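Local atomic coordinates of calmodulin, putative (Toxoplasma gondii, PDB entry 6TJ6), a protein that serves as an essential light chain (ELC1) of myosin A in the parasite's glideosome and can bind calcium through an EF-hand. Residues Ser34-Ser38 with Lys63-Pro69. Numbering follows the deposited sequence.
Sequences SCGVS and KLASYNP
A mostly apolar contact with one hydrogen bond joins the loop after helix 26-34 to the junction 63-69, where helix 53-64 ends and a linker leads into helix 69-78. The backbones are nearest at Gly36 and Pro69, CA to CA 5.2 Å. Gly36 takes a positive phi (85/16), where a CB would jam against Cys35 O and also crowd Pro69 CB. Extended Val37, chi1 t, is the hub: its CG2 lies 4.0 Å from both Leu64 CD2 and Tyr67 CD1, while its CG1, over one face of the Tyr67 ring, meets Lys63 CE at 3.7 Å. The Tyr67 side chain, also t, reaches across so that Ser38 N donates to Tyr67 OH (3.2 Å, 165°); Gly36 O sits at the ring edge, 3.7 Å from Tyr67 CE1. One water bridges Ser38 O and Lys63 NZ, 2.8 Å from each; Lys63 NZ also forms a salt bridge to Glu43. Asn68, N-cap of helix 69-78, bonds weakly to Glu70 N. Such packing of the linker between paired EF-hands beside the lobe-to-lobe connector belongs to the two-lobed calmodulin-like fold of myosin light chains.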
ATOM      1  N   SER A  34     -12.360  -2.655  -9.326  1.00 48.65           N
ATOM      2  CA  SER A  34     -11.746  -3.456  -8.275  1.00 54.34           C
ATOM      3  C   SER A  34     -12.594  -3.487  -7.011  1.00 57.22           C
ATOM      4  O   SER A  34     -12.440  -4.408  -6.201  1.00 53.87           O
ATOM      5  CB  SER A  34     -10.344  -2.935  -7.953  1.00 54.49           C
ATOM      6  OG  SER A  34     -10.395  -1.759  -7.164  1.00 51.96           O
ATOM      7  N   CYS A  35     -13.492  -2.520  -6.832  1.00 43.67           N
ATOM      8  CA  CYS A  35     -14.389  -2.519  -5.686  1.00 46.62           C
ATOM      9  C   CYS A  35     -15.714  -3.210  -5.982  1.00 56.90           C
ATOM     10  O   CYS A  35     -16.644  -3.115  -5.173  1.00 54.72           O
ATOM     11  CB  CYS A  35     -14.631  -1.085  -5.213  1.00 47.96           C
ATOM     12  SG  CYS A  35     -13.119  -0.223  -4.709  1.00 51.58           S
ATOM     13  N   GLY A  36     -15.819  -3.895  -7.119  1.00 56.91           N
ATOM     14  CA  GLY A  36     -17.026  -4.605  -7.484  1.00 51.25           C
ATOM     15  C   GLY A  36     -18.082  -3.780  -8.181  1.00 52.25           C
ATOM     16  O   GLY A  36     -19.235  -4.218  -8.254  1.00 51.91           O
ATOM     17  N   VAL A  37     -17.735  -2.604  -8.696  1.00 46.58           N
ATOM     18  CA  VAL A  37     -18.685  -1.734  -9.380  1.00 50.96           C
ATOM     19  C   VAL A  37     -18.445  -1.817 -10.880  1.00 57.12           C
ATOM     20  O   VAL A  37     -17.317  -1.627 -11.351  1.00 53.59           O
ATOM     21  CB  VAL A  37     -18.570  -0.282  -8.882  1.00 54.61           C
ATOM     22  CG1 VAL A  37     -19.477   0.625  -9.698  1.00 56.59           C
ATOM     23  CG2 VAL A  37     -18.922  -0.202  -7.403  1.00 54.05           C
ATOM     24  N   SER A  38     -19.506  -2.109 -11.631  1.00 57.48           N
ATOM     25  CA  SER A  38     -19.467  -2.067 -13.086  1.00 56.91           C
ATOM     26  C   SER A  38     -20.141  -0.788 -13.564  1.00 57.55           C
ATOM     27  O   SER A  38     -21.367  -0.762 -13.727  1.00 61.48           O
ATOM     28  CB  SER A  38     -20.161  -3.286 -13.694  1.00 60.75           C
ATOM     29  OG  SER A  38     -19.590  -4.492 -13.226  1.00 62.18           O
ATOM     30  N   LYS A  63     -21.815   6.564  -5.829  1.00 51.24           N
ATOM     31  CA  LYS A  63     -22.180   5.373  -6.591  1.00 51.45           C
ATOM     32  C   LYS A  63     -22.716   4.274  -5.678  1.00 54.66           C
ATOM     33  O   LYS A  63     -23.790   3.715  -5.929  1.00 50.63           O
ATOM     34  CB  LYS A  63     -20.975   4.869  -7.390  1.00 42.55           C
ATOM     35  CG  LYS A  63     -21.241   3.620  -8.211  1.00 42.95           C
ATOM     36  CD  LYS A  63     -22.371   3.842  -9.200  1.00 49.38           C
ATOM     37  CE  LYS A  63     -22.464   2.695 -10.184  1.00 52.89           C
ATOM     38  NZ  LYS A  63     -23.588   2.851 -11.143  1.00 57.03           N
ATOM     39  N   LEU A  64     -21.975   3.947  -4.618  1.00 53.26           N
ATOM     40  CA  LEU A  64     -22.381   2.889  -3.700  1.00 57.05           C
ATOM     41  C   LEU A  64     -23.696   3.196  -2.998  1.00 60.97           C
ATOM     42  O   LEU A  64     -24.367   2.271  -2.526  1.00 58.61           O
ATOM     43  CB  LEU A  64     -21.279   2.653  -2.669  1.00 51.77           C
ATOM     44  CG  LEU A  64     -19.995   2.041  -3.232  1.00 54.51           C
ATOM     45  CD1 LEU A  64     -18.897   1.987  -2.179  1.00 49.93           C
ATOM     46  CD2 LEU A  64     -20.281   0.656  -3.780  1.00 53.80           C
ATOM     47  N   ALA A  65     -24.076   4.472  -2.916  1.00 57.07           N
ATOM     48  CA  ALA A  65     -25.351   4.833  -2.310  1.00 64.58           C
ATOM     49  C   ALA A  65     -26.537   4.324  -3.115  1.00 68.13           C
ATOM     50  O   ALA A  65     -27.647   4.249  -2.581  1.00 75.47           O
ATOM     51  CB  ALA A  65     -25.440   6.351  -2.150  1.00 59.65           C
ATOM     52  N   SER A  66     -26.332   3.974  -4.384  1.00 67.08           N
ATOM     53  CA  SER A  66     -27.397   3.452  -5.230  1.00 66.76           C
ATOM     54  C   SER A  66     -27.046   2.119  -5.875  1.00 64.37           C
ATOM     55  O   SER A  66     -27.833   1.613  -6.684  1.00 72.16           O
ATOM     56  CB  SER A  66     -27.751   4.468  -6.324  1.00 70.72           C
ATOM     57  OG  SER A  66     -26.681   4.614  -7.242  1.00 75.02           O
ATOM     58  N   TYR A  67     -25.900   1.533  -5.536  1.00 60.24           N
ATOM     59  CA  TYR A  67     -25.384   0.344  -6.209  1.00 61.54           C
ATOM     60  C   TYR A  67     -24.751  -0.557  -5.162  1.00 66.52           C
ATOM     61  O   TYR A  67     -23.757  -0.172  -4.537  1.00 71.38           O
ATOM     62  CB  TYR A  67     -24.361   0.742  -7.281  1.00 52.69           C
ATOM     63  CG  TYR A  67     -23.814  -0.379  -8.149  1.00 55.83           C
ATOM     64  CD1 TYR A  67     -22.805  -1.216  -7.689  1.00 58.57           C
ATOM     65  CD2 TYR A  67     -24.274  -0.560  -9.446  1.00 58.79           C
ATOM     66  CE1 TYR A  67     -22.295  -2.224  -8.488  1.00 61.31           C
ATOM     67  CE2 TYR A  67     -23.769  -1.560 -10.250  1.00 57.34           C
ATOM     68  CZ  TYR A  67     -22.780  -2.388  -9.768  1.00 56.38           C
ATOM     69  OH  TYR A  67     -22.277  -3.385 -10.567  1.00 55.68           O
ATOM     70  N   ASN A  68     -25.323  -1.745  -4.961  1.00 65.79           N
ATOM     71  CA  ASN A  68     -24.781  -2.691  -3.998  1.00 70.35           C
ATOM     72  C   ASN A  68     -23.910  -3.704  -4.725  1.00 71.30           C
ATOM     73  O   ASN A  68     -24.441  -4.532  -5.480  1.00 66.56           O
ATOM     74  CB  ASN A  68     -25.902  -3.397  -3.237  1.00 78.76           C
ATOM     75  CG  ASN A  68     -25.383  -4.282  -2.115  1.00 90.50           C
ATOM     76  OD1 ASN A  68     -24.179  -4.350  -1.863  1.00 98.15           O
ATOM     77  ND2 ASN A  68     -26.297  -4.955  -1.426  1.00 89.09           N
ATOM     78  N   PRO A  69     -22.586  -3.682  -4.531  1.00 70.04           N
ATOM     79  CA  PRO A  69     -21.718  -4.620  -5.266  1.00 69.60           C
ATOM     80  C   PRO A  69     -22.072  -6.086  -5.080  1.00 70.02           C
ATOM     81  O   PRO A  69     -22.087  -6.840  -6.060  1.00 66.64           O
ATOM     82  CB  PRO A  69     -20.325  -4.297  -4.705  1.00 62.91           C
ATOM     83  CG  PRO A  69     -20.414  -2.876  -4.287  1.00 63.62           C
ATOM     84  CD  PRO A  69     -21.810  -2.700  -3.756  1.00 59.23           C
TER
HETATM   85  O   HOH W   1     -23.460   0.955 -13.188  1.00 63.35           O